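Local coordinates for putative hemin storage protein (PDB 6AU1) that cleaves deacetylated poly-beta-1,6-N-acetylglucosamine, a biofilm polysaccharide, through the glycoside hydrolase domain that makes up this chain, at residues Tyr236-Leu241 against Glu246-Gln251. Residues are numbered along the deposited sequence; the frame is centred on the assembly and turned at random.
With EDO (1,2-ethanediol), chain G.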
loop_
_atom_site.group_PDB
_atom_site.type_symbol
_atom_site.label_atom_id
_atom_site.label_comp_id
_atom_site.label_asym_id
_atom_site.label_seq_id
_atom_site.Cartn_x
_atom_site.Cartn_y
_atom_site.Cartn_z
ATOM N N TYR A 236 -6.224 -1.408 5.817
ATOM C CA TYR A 236 -6.156 -2.356 6.926
ATOM C C TYR A 236 -7.529 -2.963 7.234
ATOM O O TYR A 236 -8.558 -2.329 7.021
ATOM C CB TYR A 236 -5.612 -1.666 8.171
ATOM C CG TYR A 236 -4.109 -1.543 8.203
ATOM C CD1 TYR A 236 -3.318 -2.616 8.611
ATOM C CD2 TYR A 236 -3.476 -0.360 7.838
ATOM C CE1 TYR A 236 -1.934 -2.512 8.648
ATOM C CE2 TYR A 236 -2.087 -0.247 7.878
ATOM C CZ TYR A 236 -1.330 -1.326 8.281
ATOM O OH TYR A 236 0.045 -1.223 8.324
ATOM N N ALA A 237 -7.535 -4.179 7.774
ATOM C CA ALA A 237 -8.788 -4.878 8.054
ATOM C C ALA A 237 -9.541 -4.315 9.258
ATOM O O ALA A 237 -10.767 -4.388 9.295
ATOM C CB ALA A 237 -8.526 -6.356 8.265
ATOM N N GLN A 238 -8.837 -3.786 10.259
ATOM C CA GLN A 238 -9.555 -3.370 11.472
ATOM C C GLN A 238 -10.614 -2.271 11.196
ATOM O O GLN A 238 -11.740 -2.373 11.692
ATOM C CB GLN A 238 -8.562 -2.927 12.568
ATOM C CG GLN A 238 -9.167 -2.828 13.951
ATOM C CD GLN A 238 -8.140 -2.547 15.051
ATOM O OE1 GLN A 238 -6.929 -2.693 14.853
ATOM N NE2 GLN A 238 -8.630 -2.144 16.223
ATOM N N PRO A 239 -10.282 -1.237 10.391
ATOM C CA PRO A 239 -11.337 -0.258 10.073
ATOM C C PRO A 239 -12.557 -0.833 9.335
ATOM O O PRO A 239 -13.615 -0.212 9.340
ATOM C CB PRO A 239 -10.613 0.760 9.178
ATOM C CG PRO A 239 -9.182 0.654 9.559
ATOM C CD PRO A 239 -8.954 -0.792 9.904
ATOM N N VAL A 240 -12.408 -1.994 8.704
ATOM C CA VAL A 240 -13.531 -2.657 8.049
ATOM C C VAL A 240 -14.335 -3.484 9.057
ATOM O O VAL A 240 -15.564 -3.388 9.126
ATOM C CB VAL A 240 -13.036 -3.554 6.907
ATOM C CG1 VAL A 240 -14.218 -4.249 6.204
ATOM C CG2 VAL A 240 -12.200 -2.735 5.927
ATOM N N LEU A 241 -13.636 -4.280 9.860
ATOM C CA LEU A 241 -14.303 -5.153 10.829
ATOM C C LEU A 241 -14.885 -4.351 11.985
ATOM O O LEU A 241 -15.926 -4.706 12.538
ATOM C CB LEU A 241 -13.332 -6.206 11.362
ATOM C CG LEU A 241 -12.885 -7.245 10.323
ATOM C CD1 LEU A 241 -11.729 -8.088 10.850
ATOM C CD2 LEU A 241 -14.057 -8.120 9.926
ATOM N N GLU A 246 -11.535 3.560 12.664
ATOM C CA GLU A 246 -11.177 4.624 11.718
ATOM C C GLU A 246 -10.461 5.762 12.422
ATOM O O GLU A 246 -9.541 6.364 11.873
ATOM C CB GLU A 246 -12.416 5.178 11.015
ATOM C CG GLU A 246 -13.037 4.215 10.014
ATOM C CD GLU A 246 -14.260 4.803 9.342
ATOM O OE1 GLU A 246 -14.490 6.023 9.495
ATOM O OE2 GLU A 246 -14.981 4.046 8.657
ATOM N N ALA A 247 -10.891 6.054 13.647
ATOM C CA ALA A 247 -10.317 7.153 14.414
ATOM C C ALA A 247 -8.823 6.994 14.712
ATOM O O ALA A 247 -8.141 7.997 14.915
ATOM C CB ALA A 247 -11.083 7.336 15.721
ATOM N N TRP A 248 -8.297 5.769 14.752
ATOM C CA TRP A 248 -6.857 5.655 15.006
ATOM C C TRP A 248 -6.104 4.965 13.873
ATOM O O TRP A 248 -4.942 4.584 14.034
ATOM C CB TRP A 248 -6.573 4.966 16.357
ATOM C CG TRP A 248 -7.186 3.623 16.584
ATOM C CD1 TRP A 248 -6.647 2.407 16.257
ATOM C CD2 TRP A 248 -8.445 3.347 17.218
ATOM N NE1 TRP A 248 -7.499 1.396 16.641
ATOM C CE2 TRP A 248 -8.608 1.947 17.234
ATOM C CE3 TRP A 248 -9.451 4.150 17.766
ATOM C CZ2 TRP A 248 -9.737 1.331 17.780
ATOM C CZ3 TRP A 248 -10.573 3.537 18.300
ATOM C CH2 TRP A 248 -10.706 2.140 18.299
ATOM N N TYR A 249 -6.760 4.845 12.721
ATOM C CA TYR A 249 -6.094 4.411 11.492
ATOM C C TYR A 249 -5.999 5.507 10.432
ATOM O O TYR A 249 -5.055 5.522 9.648
ATOM C CB TYR A 249 -6.820 3.205 10.884
ATOM C CG TYR A 249 -6.404 1.864 11.447
ATOM C CD1 TYR A 249 -6.945 1.390 12.637
ATOM C CD2 TYR A 249 -5.484 1.057 10.770
ATOM C CE1 TYR A 249 -6.579 0.156 13.150
ATOM C CE2 TYR A 249 -5.119 -0.186 11.270
ATOM C CZ TYR A 249 -5.670 -0.632 12.454
ATOM O OH TYR A 249 -5.310 -1.859 12.972
ATOM N N GLY A 250 -6.988 6.392 10.363
ATOM C CA GLY A 250 -6.980 7.394 9.306
ATOM C C GLY A 250 -7.310 6.776 7.953
ATOM O O GLY A 250 -6.928 7.303 6.903
ATOM N N GLN A 251 -8.027 5.655 7.991
ATOM C CA GLN A 251 -8.487 4.956 6.788
ATOM C C GLN A 251 -9.939 4.547 6.978
ATOM O O GLN A 251 -10.383 4.388 8.106
ATOM C CB GLN A 251 -7.641 3.716 6.507
ATOM C CG GLN A 251 -6.138 3.954 6.421
ATOM C CD GLN A 251 -5.395 2.689 6.058
ATOM O OE1 GLN A 251 -5.910 1.590 6.220
ATOM N NE2 GLN A 251 -4.172 2.838 5.561
HETATM C C1 EDO G . 3.143 0.202 8.038
HETATM O O1 EDO G . 3.362 0.758 6.728
HETATM C C2 EDO G . 2.284 1.151 8.868
HETATM O O2 EDO G . 0.946 1.165 8.355
HETATM O O HOH W 1 -5.989 -3.895 10.818
HETATM O O HOH W 2 -14.433 1.728 7.497
#
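P239 and E246, whose CA atoms lie 5.2 Å apart, mark the nearest approach of two short helical turns, 238-241 and 246-249, separated by a four-residue link. How so small an interface can be built around one ring is illustrated by Y249. P239 is set on one face of that ring, its CD 3.8 Å from the centroid and only 4° off the normal, a CH-pi contact, while its CG rests against Y249 CG. Y236 approaches differently: its CB lies 3.5 Å from Y249 CE2, and the two aromatic planes are inclined at 55°. At the phenol end, Y249 OH donates to Q238 OE1 at 2.6 Å, coming in tilted from the carbonyl plane. Q238 gets there by carrying CG anti to its backbone N and extending beyond it, which also brings NE2 to the edge of the W248 indole. The same hydroxyl receives a hydrogen bond from a water that in turn accepts from Q238 N, so two hydrogen bonds grip it while P239 packs over the ring face. Deeper in, Q251 OE1 takes the backbone N-H of Y236 at 3.0 Å, nearly straight at 175° and in the carbonyl plane; its NE2 bonds to A163 O, fixing both ends of the amide. A second water bridges P239 O and E246 OE2, while the other carboxylate oxygen, OE1, forms a salt bridge with K203. Y236 OH donates to an ethanediol that probably came with the crystallisation solution and also bonds D161. The contact thus folds up the start of the connection between the parallel neighbours 230-235 and 262-266, which includes helix 253-259, consistent with a beta-alpha unit of the TIM-barrel fold.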